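PDB 1FVI: chlorella virus DNA ligase-adenylate, which joins DNA strands at nicks, probably using ATP and a divalent metal cation, by way of a covalent enzyme-adenylate intermediate. Local coordinates for residues V162-P167 against L184-F189; V17-L22 against N142-L147; I196-A201 against S234-Y239. The protein carries 1 engineered substitution. One frame throughout, in Å; residues are numbered along the deposited sequence.

Contact 1: residues V162-P167 against L184-F189; sequences VMIRKP and LKMKQF. With AMP (adenosine monophosphate), chain C; SO4 (sulfate ion), chain B.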
loop_
_atom_site.group_PDB
_atom_site.type_symbol
_atom_site.label_atom_id
_atom_site.label_comp_id
_atom_site.label_asym_id
_atom_site.label_seq_id
_atom_site.Cartn_x
_atom_site.Cartn_y
_atom_site.Cartn_z
ATOM N N VAL A 162 5.050 -3.782 4.094
ATOM C CA VAL A 162 4.252 -3.313 5.233
ATOM C C VAL A 162 4.894 -2.307 6.181
ATOM O O VAL A 162 6.123 -2.221 6.316
ATOM C CB VAL A 162 3.564 -4.511 6.024
ATOM C CG1 VAL A 162 3.869 -5.872 5.370
ATOM C CG2 VAL A 162 3.910 -4.508 7.498
ATOM N N MET A 163 4.036 -1.477 6.760
ATOM C CA MET A 163 4.454 -0.463 7.728
ATOM C C MET A 163 3.925 -0.889 9.096
ATOM O O MET A 163 2.731 -1.133 9.252
ATOM C CB MET A 163 3.922 0.921 7.340
ATOM C CG MET A 163 4.387 1.388 5.961
ATOM S SD MET A 163 6.170 1.491 5.755
ATOM C CE MET A 163 6.587 2.871 6.859
ATOM N N ILE A 164 4.834 -0.981 10.066
ATOM C CA ILE A 164 4.542 -1.404 11.443
ATOM C C ILE A 164 4.598 -0.269 12.495
ATOM O O ILE A 164 5.546 0.527 12.533
ATOM C CB ILE A 164 5.543 -2.505 11.881
ATOM C CG1 ILE A 164 5.528 -3.655 10.870
ATOM C CG2 ILE A 164 5.175 -3.031 13.259
ATOM C CD1 ILE A 164 6.739 -4.551 10.932
ATOM N N ARG A 165 3.601 -0.246 13.378
ATOM C CA ARG A 165 3.540 0.760 14.432
ATOM C C ARG A 165 3.101 0.207 15.779
ATOM O O ARG A 165 2.199 -0.642 15.861
ATOM C CB ARG A 165 2.559 1.880 14.062
ATOM C CG ARG A 165 2.868 2.654 12.796
ATOM C CD ARG A 165 2.523 4.118 12.985
ATOM N NE ARG A 165 2.114 4.774 11.746
ATOM C CZ ARG A 165 1.859 6.081 11.637
ATOM N NH1 ARG A 165 1.987 6.891 12.684
ATOM N NH2 ARG A 165 1.388 6.572 10.500
ATOM N N LYS A 166 3.738 0.685 16.849
ATOM C CA LYS A 166 3.302 0.289 18.185
ATOM C C LYS A 166 2.063 1.179 18.458
ATOM O O LYS A 166 1.974 2.311 17.975
ATOM C CB LYS A 166 4.419 0.456 19.234
ATOM C CG LYS A 166 4.812 1.860 19.588
ATOM C CD LYS A 166 6.059 1.813 20.468
ATOM C CE LYS A 166 6.294 3.126 21.215
ATOM N NZ LYS A 166 7.612 3.172 21.938
ATOM N N PRO A 167 1.044 0.621 19.123
ATOM C CA PRO A 167 -0.214 1.289 19.464
ATOM C C PRO A 167 -0.060 2.604 20.204
ATOM O O PRO A 167 -0.767 3.572 19.931
ATOM C CB PRO A 167 -0.904 0.261 20.346
ATOM C CG PRO A 167 -0.401 -1.025 19.827
ATOM C CD PRO A 167 1.050 -0.763 19.625
ATOM N N LEU A 184 7.963 1.412 11.543
ATOM C CA LEU A 184 8.939 0.516 10.931
ATOM C C LEU A 184 8.497 0.036 9.550
ATOM O O LEU A 184 7.315 -0.216 9.310
ATOM C CB LEU A 184 9.169 -0.722 11.822
ATOM C CG LEU A 184 9.456 -0.590 13.328
ATOM C CD1 LEU A 184 9.523 -1.986 13.933
ATOM C CD2 LEU A 184 10.743 0.179 13.596
ATOM N N LYS A 185 9.452 -0.076 8.633
ATOM C CA LYS A 185 9.141 -0.574 7.303
ATOM C C LYS A 185 9.684 -1.992 7.134
ATOM O O LYS A 185 10.804 -2.318 7.553
ATOM C CB LYS A 185 9.586 0.386 6.183
ATOM C CG LYS A 185 10.967 0.954 6.246
ATOM C CD LYS A 185 11.098 2.067 5.217
ATOM C CE LYS A 185 12.535 2.457 4.979
ATOM N NZ LYS A 185 12.667 3.404 3.836
ATOM N N MET A 186 8.838 -2.840 6.566
ATOM C CA MET A 186 9.160 -4.236 6.383
ATOM C C MET A 186 8.941 -4.769 4.978
ATOM O O MET A 186 7.877 -4.632 4.403
ATOM C CB MET A 186 8.344 -5.069 7.370
ATOM C CG MET A 186 8.440 -6.560 7.135
ATOM S SD MET A 186 7.424 -7.510 8.233
ATOM C CE MET A 186 6.060 -7.731 7.249
ATOM N N LYS A 187 9.990 -5.357 4.434
ATOM C CA LYS A 187 9.954 -5.973 3.119
ATOM C C LYS A 187 10.715 -7.284 3.326
ATOM O O LYS A 187 11.913 -7.377 3.098
ATOM C CB LYS A 187 10.600 -5.053 2.071
ATOM C CG LYS A 187 9.770 -3.786 1.785
ATOM C CD LYS A 187 10.554 -2.729 1.025
ATOM C CE LYS A 187 10.868 -3.154 -0.391
ATOM N NZ LYS A 187 11.674 -2.121 -1.110
ATOM N N GLN A 188 10.004 -8.260 3.877
ATOM C CA GLN A 188 10.583 -9.550 4.183
ATOM C C GLN A 188 10.521 -10.561 3.046
ATOM O O GLN A 188 11.252 -11.545 3.075
ATOM C CB GLN A 188 9.943 -10.124 5.448
ATOM C CG GLN A 188 10.242 -9.332 6.724
ATOM C CD GLN A 188 11.666 -9.520 7.243
ATOM O OE1 GLN A 188 12.098 -10.637 7.515
ATOM N NE2 GLN A 188 12.383 -8.425 7.411
ATOM N N PHE A 189 9.671 -10.321 2.045
ATOM C CA PHE A 189 9.561 -11.246 0.913
ATOM C C PHE A 189 10.711 -11.047 -0.060
ATOM O O PHE A 189 11.216 -9.933 -0.218
ATOM C CB PHE A 189 8.212 -11.137 0.189
ATOM C CG PHE A 189 7.094 -11.874 0.866
ATOM C CD1 PHE A 189 7.021 -11.935 2.249
ATOM C CD2 PHE A 189 6.070 -12.444 0.120
ATOM C CE1 PHE A 189 5.941 -12.544 2.882
ATOM C CE2 PHE A 189 4.969 -13.066 0.751
ATOM C CZ PHE A 189 4.908 -13.111 2.127
HETATM P P AMP C . 10.056 2.452 1.284
HETATM O O1P AMP C . 11.426 2.188 1.719
HETATM O O3P AMP C . 10.357 3.250 -0.052
HETATM O "O5'" AMP C . 9.430 3.511 2.150
HETATM C "C5'" AMP C . 8.075 4.078 1.792
HETATM C "C4'" AMP C . 7.894 5.508 2.249
HETATM O "O4'" AMP C . 6.486 5.756 2.229
HETATM C "C3'" AMP C . 8.370 5.769 3.698
HETATM O "O3'" AMP C . 8.997 7.037 3.892
HETATM C "C2'" AMP C . 7.120 5.763 4.510
HETATM O "O2'" AMP C . 7.248 6.649 5.615
HETATM C "C1'" AMP C . 6.007 6.111 3.504
HETATM N N9 AMP C . 4.808 5.341 3.772
HETATM C C8 AMP C . 4.124 4.617 2.821
HETATM N N7 AMP C . 3.091 4.026 3.352
HETATM C C5 AMP C . 3.068 4.355 4.700
HETATM C C6 AMP C . 2.213 4.023 5.761
HETATM N N6 AMP C . 1.133 3.220 5.607
HETATM N N1 AMP C . 2.520 4.547 6.962
HETATM C C2 AMP C . 3.571 5.323 7.103
HETATM N N3 AMP C . 4.464 5.720 6.193
HETATM C C4 AMP C . 4.180 5.205 4.961
HETATM S S SO4 B . 12.463 6.934 3.272
HETATM O O1 SO4 B . 13.225 8.117 3.655
HETATM O O2 SO4 B . 12.180 6.076 4.473
HETATM O O3 SO4 B . 13.200 6.072 2.212
HETATM O O4 SO4 B . 11.158 7.359 2.604
#
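Two antiparallel strands meet along 162-165 and 184-186, and their side chains fill hollows on both faces of the pair. The backbones are stitched at Val162-Met186 and Ile164-Leu184 by two hydrogen bonds each; the straightest runs from Ile164 N to Leu184 O (2.7 Å, 173° at the hydrogen). On the face bearing Val162, Ile164, Leu184 and Met186, the Met186 chain runs straight to SD and then bends (chi3 96°). Its methyl CE is thereby pressed onto Val162 CG1 at 3.4 Å, tighter than normal carbon contact, and Val162 itself sits almost eclipsed (chi1 -2°). Beside this knob Ile164 crosses obliquely, resting CD1 on Met186 CB at 3.9 Å; Leu147 and Glu151 of helix 144-156 also touch Met186. On the other face Met163 and Lys185 lie side by side, with Met163 SD 3.6 Å from Lys185 CB. The Met163 chain coils at chi2 and chi3, so CG bulges against the flat of the adenine (3.4 Å to AMP C6) while CE lies over N3 on the same face and also meets C2' of the sugar. Lys185, extended beyond CG, passes along the nucleotide until NZ hydrogen-bonds AMP O1P (2.7 Å) and a sulfate O2 (2.8 Å). A hydrophobic side chain packed under the base and a lysine at the phosphate fit the adenylate pocket of covalent nucleotidyltransferases, whose motifs IV and V lie on these strands.

Contact 2: residues V17-L22 against N142-L147; sequences VQFPCL and NNITEL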
loop_
_atom_site.group_PDB
_atom_site.type_symbol
_atom_site.label_atom_id
_atom_site.label_comp_id
_atom_site.label_asym_id
_atom_site.label_seq_id
_atom_site.Cartn_x
_atom_site.Cartn_y
_atom_site.Cartn_z
ATOM N N VAL A 17 10.167 -7.625 15.889
ATOM C CA VAL A 17 8.855 -6.990 16.051
ATOM C C VAL A 17 8.202 -7.249 17.392
ATOM O O VAL A 17 8.098 -8.387 17.816
ATOM C CB VAL A 17 7.878 -7.416 14.930
ATOM C CG1 VAL A 17 6.502 -6.815 15.148
ATOM C CG2 VAL A 17 8.394 -6.955 13.582
ATOM N N GLN A 18 7.825 -6.176 18.084
ATOM C CA GLN A 18 7.135 -6.283 19.368
ATOM C C GLN A 18 5.720 -6.601 18.911
ATOM O O GLN A 18 5.021 -5.747 18.349
ATOM C CB GLN A 18 7.251 -4.963 20.110
ATOM C CG GLN A 18 8.707 -4.610 20.428
ATOM C CD GLN A 18 9.404 -5.685 21.272
ATOM O OE1 GLN A 18 10.545 -6.058 21.001
ATOM N NE2 GLN A 18 8.711 -6.188 22.294
ATOM N N PHE A 19 5.276 -7.816 19.218
ATOM C CA PHE A 19 4.025 -8.279 18.664
ATOM C C PHE A 19 2.667 -7.694 18.664
ATOM O O PHE A 19 2.028 -7.721 17.606
ATOM C CB PHE A 19 3.981 -9.763 18.481
ATOM C CG PHE A 19 4.366 -10.112 17.125
ATOM C CD1 PHE A 19 5.576 -10.731 16.871
ATOM C CD2 PHE A 19 3.606 -9.612 16.059
ATOM C CE1 PHE A 19 6.038 -10.829 15.572
ATOM C CE2 PHE A 19 4.049 -9.703 14.776
ATOM C CZ PHE A 19 5.271 -10.310 14.523
ATOM N N PRO A 20 2.104 -7.365 19.819
ATOM C CA PRO A 20 0.793 -6.782 19.531
ATOM C C PRO A 20 1.184 -5.470 18.802
ATOM O O PRO A 20 1.716 -4.554 19.429
ATOM C CB PRO A 20 0.231 -6.541 20.927
ATOM C CG PRO A 20 0.794 -7.712 21.693
ATOM C CD PRO A 20 2.232 -7.779 21.224
ATOM N N CYS A 21 1.120 -5.489 17.463
ATOM C CA CYS A 21 1.464 -4.331 16.628
ATOM C C CYS A 21 0.365 -4.006 15.604
ATOM O O CYS A 21 -0.476 -4.847 15.302
ATOM C CB CYS A 21 2.828 -4.533 15.920
ATOM S SG CYS A 21 2.854 -5.693 14.501
ATOM N N LEU A 22 0.361 -2.756 15.142
ATOM C CA LEU A 22 -0.600 -2.250 14.169
ATOM C C LEU A 22 0.013 -2.019 12.785
ATOM O O LEU A 22 0.833 -1.124 12.593
ATOM C CB LEU A 22 -1.236 -0.962 14.705
ATOM C CG LEU A 22 -2.025 -1.170 16.007
ATOM C CD1 LEU A 22 -2.473 0.173 16.592
ATOM C CD2 LEU A 22 -3.232 -2.060 15.734
ATOM N N ASN A 142 -0.723 -10.255 15.620
ATOM C CA ASN A 142 -0.327 -10.839 16.892
ATOM C C ASN A 142 0.912 -11.697 16.898
ATOM O O ASN A 142 1.490 -11.935 17.961
ATOM C CB ASN A 142 -1.481 -11.653 17.458
ATOM C CG ASN A 142 -2.670 -10.800 17.821
ATOM O OD1 ASN A 142 -2.532 -9.717 18.399
ATOM N ND2 ASN A 142 -3.850 -11.283 17.489
ATOM N N ASN A 143 1.297 -12.199 15.727
ATOM C CA ASN A 143 2.467 -13.075 15.616
ATOM C C ASN A 143 3.142 -12.996 14.234
ATOM O O ASN A 143 2.626 -12.351 13.304
ATOM C CB ASN A 143 2.098 -14.539 15.973
ATOM C CG ASN A 143 0.930 -15.084 15.145
ATOM O OD1 ASN A 143 -0.150 -15.372 15.675
ATOM N ND2 ASN A 143 1.141 -15.214 13.850
ATOM N N ILE A 144 4.303 -13.643 14.117
ATOM C CA ILE A 144 5.079 -13.655 12.870
ATOM C C ILE A 144 4.320 -14.225 11.654
ATOM O O ILE A 144 4.412 -13.689 10.554
ATOM C CB ILE A 144 6.435 -14.390 13.087
ATOM C CG1 ILE A 144 7.323 -13.536 13.998
ATOM C CG2 ILE A 144 7.099 -14.735 11.735
ATOM C CD1 ILE A 144 8.601 -14.172 14.393
ATOM N N THR A 145 3.565 -15.295 11.866
ATOM C CA THR A 145 2.781 -15.909 10.804
ATOM C C THR A 145 1.785 -14.891 10.276
ATOM O O THR A 145 1.620 -14.743 9.064
ATOM C CB THR A 145 2.009 -17.110 11.341
ATOM O OG1 THR A 145 2.893 -17.907 12.135
ATOM C CG2 THR A 145 1.439 -17.948 10.199
ATOM N N GLU A 146 1.140 -14.179 11.195
ATOM C CA GLU A 146 0.185 -13.146 10.821
ATOM C C GLU A 146 0.842 -11.991 10.062
ATOM O O GLU A 146 0.254 -11.454 9.114
ATOM C CB GLU A 146 -0.569 -12.641 12.045
ATOM C CG GLU A 146 -1.721 -13.566 12.463
ATOM C CD GLU A 146 -2.583 -12.991 13.579
ATOM O OE1 GLU A 146 -2.433 -11.805 13.917
ATOM O OE2 GLU A 146 -3.412 -13.735 14.132
ATOM N N LEU A 147 2.066 -11.634 10.459
ATOM C CA LEU A 147 2.825 -10.564 9.800
ATOM C C LEU A 147 3.140 -10.930 8.339
ATOM O O LEU A 147 2.902 -10.144 7.423
ATOM C CB LEU A 147 4.138 -10.283 10.551
ATOM C CG LEU A 147 4.452 -8.833 10.957
ATOM C CD1 LEU A 147 5.948 -8.660 11.169
ATOM C CD2 LEU A 147 3.966 -7.863 9.917
#
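Asn142 opens the 142-147 segment by laying its backbone O against the root of the Phe19 side chain, 3.3 Å from Phe19 CB. Its N-H turns the other way, into the helix start, and bonds Glu146 OE1 at 2.9 Å from above the carboxylate plane. Asn143 follows at the N-cap position, and here the backbone does the touching: its carbonyl C lies 3.4 Å above the plane of the Phe19 ring, toward the rim. Its O accepts the N-H of Leu147 as an early turn of the helix forms. Ile144 N stands at the same height over the ring, so the peptide bond joining Asn143 to Ile144 runs level with the aromatic face. From Ile144 the longer branch, through CG1, crosses the ring at about a right angle and meets it at Phe19 CE1 at 3.4 Å, beyond the rim. Glu146 faces back along the segment to hold Asn142 and leaves the ring to its neighbours. Leu147 closes the walk by putting CG at the ring edge, in plane, and CD1 3.8 Å from Phe19 CZ. That same methyl meets Val17 CG2 tip to tip, also at 3.8 Å, while Val17 CG1 lies over the opposite face of the ring. Phe19, with chi1 pulled to -95°, is therefore sandwiched between a peptide group and a valine methyl. No hydrogen bond crosses between the segments, so the loop ahead of strand 21-25 is held to the start of helix 144-156 by shape and dispersion, with the local polar bonds kept on the helix side.

Contact 3: residues I196-A201 against S234-Y239; sequences IISMTA and SIEVDY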
loop_
_atom_site.group_PDB
_atom_site.type_symbol
_atom_site.label_atom_id
_atom_site.label_comp_id
_atom_site.label_asym_id
_atom_site.label_seq_id
_atom_site.Cartn_x
_atom_site.Cartn_y
_atom_site.Cartn_z
ATOM N N ILE A 196 6.525 -19.522 -17.034
ATOM C CA ILE A 196 5.153 -20.013 -17.064
ATOM C C ILE A 196 5.097 -21.265 -17.940
ATOM O O ILE A 196 5.679 -21.290 -19.025
ATOM C CB ILE A 196 4.208 -18.978 -17.675
ATOM C CG1 ILE A 196 4.326 -17.659 -16.910
ATOM C CG2 ILE A 196 2.767 -19.497 -17.657
ATOM C CD1 ILE A 196 3.657 -16.487 -17.612
ATOM N N ILE A 197 4.415 -22.304 -17.461
ATOM C CA ILE A 197 4.285 -23.542 -18.224
ATOM C C ILE A 197 2.830 -23.861 -18.590
ATOM O O ILE A 197 2.558 -24.310 -19.697
ATOM C CB ILE A 197 4.955 -24.728 -17.520
ATOM C CG1 ILE A 197 4.227 -25.077 -16.240
ATOM C CG2 ILE A 197 6.416 -24.396 -17.204
ATOM C CD1 ILE A 197 5.033 -25.999 -15.351
ATOM N N SER A 198 1.898 -23.561 -17.694
ATOM C CA SER A 198 0.477 -23.793 -17.958
ATOM C C SER A 198 -0.406 -22.853 -17.109
ATOM O O SER A 198 0.103 -22.103 -16.288
ATOM C CB SER A 198 0.106 -25.262 -17.704
ATOM O OG SER A 198 0.271 -25.601 -16.339
ATOM N N MET A 199 -1.719 -22.875 -17.347
ATOM C CA MET A 199 -2.669 -22.044 -16.608
ATOM C C MET A 199 -3.913 -22.821 -16.219
ATOM O O MET A 199 -4.275 -23.812 -16.860
ATOM C CB MET A 199 -3.104 -20.833 -17.430
ATOM C CG MET A 199 -2.013 -19.839 -17.692
ATOM S SD MET A 199 -2.626 -18.448 -18.621
ATOM C CE MET A 199 -1.049 -17.639 -19.005
ATOM N N THR A 200 -4.578 -22.339 -15.178
ATOM C CA THR A 200 -5.788 -22.960 -14.689
ATOM C C THR A 200 -6.834 -21.855 -14.627
ATOM O O THR A 200 -6.554 -20.777 -14.088
ATOM C CB THR A 200 -5.583 -23.522 -13.287
ATOM O OG1 THR A 200 -4.451 -24.389 -13.295
ATOM C CG2 THR A 200 -6.794 -24.308 -12.845
ATOM N N ALA A 201 -8.008 -22.111 -15.217
ATOM C CA ALA A 201 -9.111 -21.150 -15.239
ATOM C C ALA A 201 -9.694 -20.882 -13.844
ATOM O O ALA A 201 -9.506 -21.677 -12.915
ATOM C CB ALA A 201 -10.198 -21.632 -16.174
ATOM N N SER A 234 -5.112 -19.326 -11.829
ATOM C CA SER A 234 -3.740 -19.473 -11.369
ATOM C C SER A 234 -2.844 -19.864 -12.531
ATOM O O SER A 234 -3.313 -20.371 -13.557
ATOM C CB SER A 234 -3.624 -20.538 -10.264
ATOM O OG SER A 234 -3.706 -21.859 -10.785
ATOM N N ILE A 235 -1.565 -19.540 -12.388
ATOM C CA ILE A 235 -0.567 -19.903 -13.372
ATOM C C ILE A 235 0.423 -20.834 -12.673
ATOM O O ILE A 235 0.716 -20.664 -11.485
ATOM C CB ILE A 235 0.168 -18.687 -13.956
ATOM C CG1 ILE A 235 0.850 -17.866 -12.852
ATOM C CG2 ILE A 235 -0.789 -17.857 -14.777
ATOM C CD1 ILE A 235 1.823 -16.805 -13.400
ATOM N N GLU A 236 0.835 -21.881 -13.384
ATOM C CA GLU A 236 1.783 -22.851 -12.857
ATOM C C GLU A 236 3.123 -22.464 -13.438
ATOM O O GLU A 236 3.235 -22.211 -14.645
ATOM C CB GLU A 236 1.372 -24.273 -13.237
ATOM C CG GLU A 236 0.084 -24.742 -12.551
ATOM C CD GLU A 236 -1.129 -23.851 -12.846
ATOM O OE1 GLU A 236 -1.370 -23.551 -14.037
ATOM O OE2 GLU A 236 -1.840 -23.451 -11.889
ATOM N N VAL A 237 4.129 -22.383 -12.567
ATOM C CA VAL A 237 5.457 -21.950 -12.976
ATOM C C VAL A 237 6.586 -22.899 -12.622
ATOM O O VAL A 237 6.478 -23.665 -11.675
ATOM C CB VAL A 237 5.758 -20.546 -12.395
ATOM C CG1 VAL A 237 4.745 -19.536 -12.947
ATOM C CG2 VAL A 237 5.697 -20.587 -10.866
ATOM N N ASP A 238 7.684 -22.812 -13.376
ATOM C CA ASP A 238 8.838 -23.677 -13.159
ATOM C C ASP A 238 9.727 -23.277 -11.999
ATOM O O ASP A 238 9.872 -24.046 -11.060
ATOM C CB ASP A 238 9.688 -23.848 -14.435
ATOM C CG ASP A 238 10.846 -24.863 -14.255
ATOM O OD1 ASP A 238 10.657 -26.074 -14.486
ATOM O OD2 ASP A 238 11.962 -24.442 -13.900
ATOM N N TYR A 239 10.364 -22.116 -12.065
ATOM C CA TYR A 239 11.262 -21.713 -10.966
ATOM C C TYR A 239 12.330 -22.772 -10.604
ATOM O O TYR A 239 12.188 -23.529 -9.628
ATOM C CB TYR A 239 10.485 -21.338 -9.697
ATOM C CG TYR A 239 11.349 -20.651 -8.661
ATOM C CD1 TYR A 239 12.317 -19.714 -9.041
ATOM C CD2 TYR A 239 11.221 -20.948 -7.308
ATOM C CE1 TYR A 239 13.138 -19.090 -8.096
ATOM C CE2 TYR A 239 12.037 -20.332 -6.353
ATOM C CZ TYR A 239 12.988 -19.409 -6.757
ATOM O OH TYR A 239 13.786 -18.805 -5.820
#
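A classic beta bulge interrupts the pairing of strands 190-201 and 232-237: Ile197 and Ser198 both stand opposite Glu236. Ile197 takes the helix-like psi of -37° that lets the extra residue fit, and the register slips by one between Ile196-Val237 and Ser198-Glu236. Glu236 holds both bulge residues through its backbone. Its O receives Ile197 N in an almost straight bond (3.1 Å, 175°), and its N-H reaches Ser198 O from above the carbonyl plane at 3.0 Å. Past the bulge the antiparallel pairing is regular, with Thr200 and Ser234 bonded to each other in both directions. The polar face, carrying Ser198, Thr200, Ser234 and Glu236, centres on the carboxylate. Glu236 bends at chi2 (58°), folding its acid group back alongside its own strand toward Ser234 and across to Thr200. Ser234 OG bonds the syn lone pair of Glu236 OE2 at 2.7 Å, Thr200 OG1 approaches the same oxygen in a weak bond of 3.1 Å, and Ser198 OG makes a long, weak bond to OE1 at 3.5 Å. On the other face Met199 and Ile235 lie side by side, Met199 CG 3.7 Å from Ile235 CG2, with Ile196 and Val237 continuing the apolar strip. Helices 252-260 and 262-265 cover Met199 through Phe258, Trp259 and Tyr265, within the domain assigned to the OB type. The chemistry thus divides by face: packing against helices on one, and on the other a carboxylate held by one firm hydroxyl bond and two weak ones, which would be expected to stabilise its charge. Ser198 O, 3.1 Å from Glu236 OE1, sets two acceptors face to face, a repulsion the hydroxyl donors probably offset.

How the contacts relate
From the N terminus, contact 2 is the first to open, at 17-22, and closes a long loop at 142-147, bringing the entry to strand 21-25 against helix 144-156. Contact 1 follows with a short loop from 162-167 to 184-189, and contact 3 closes the last, from 196-201 to 234-239, around residues 205-223 that are not modelled. The three lie in series; none nests or crosses. Contacts 1 and 2 still touch: Arg165 O lies 2.9 Å from Leu22 N, a probable hydrogen bond between neighbouring strands of one sheet, and Met186 CE packs on Leu147 CD2. Contact 3 sits apart, its centre about 31 Å from that of contact 1, in the OB-like sheet reached through strand 190-201.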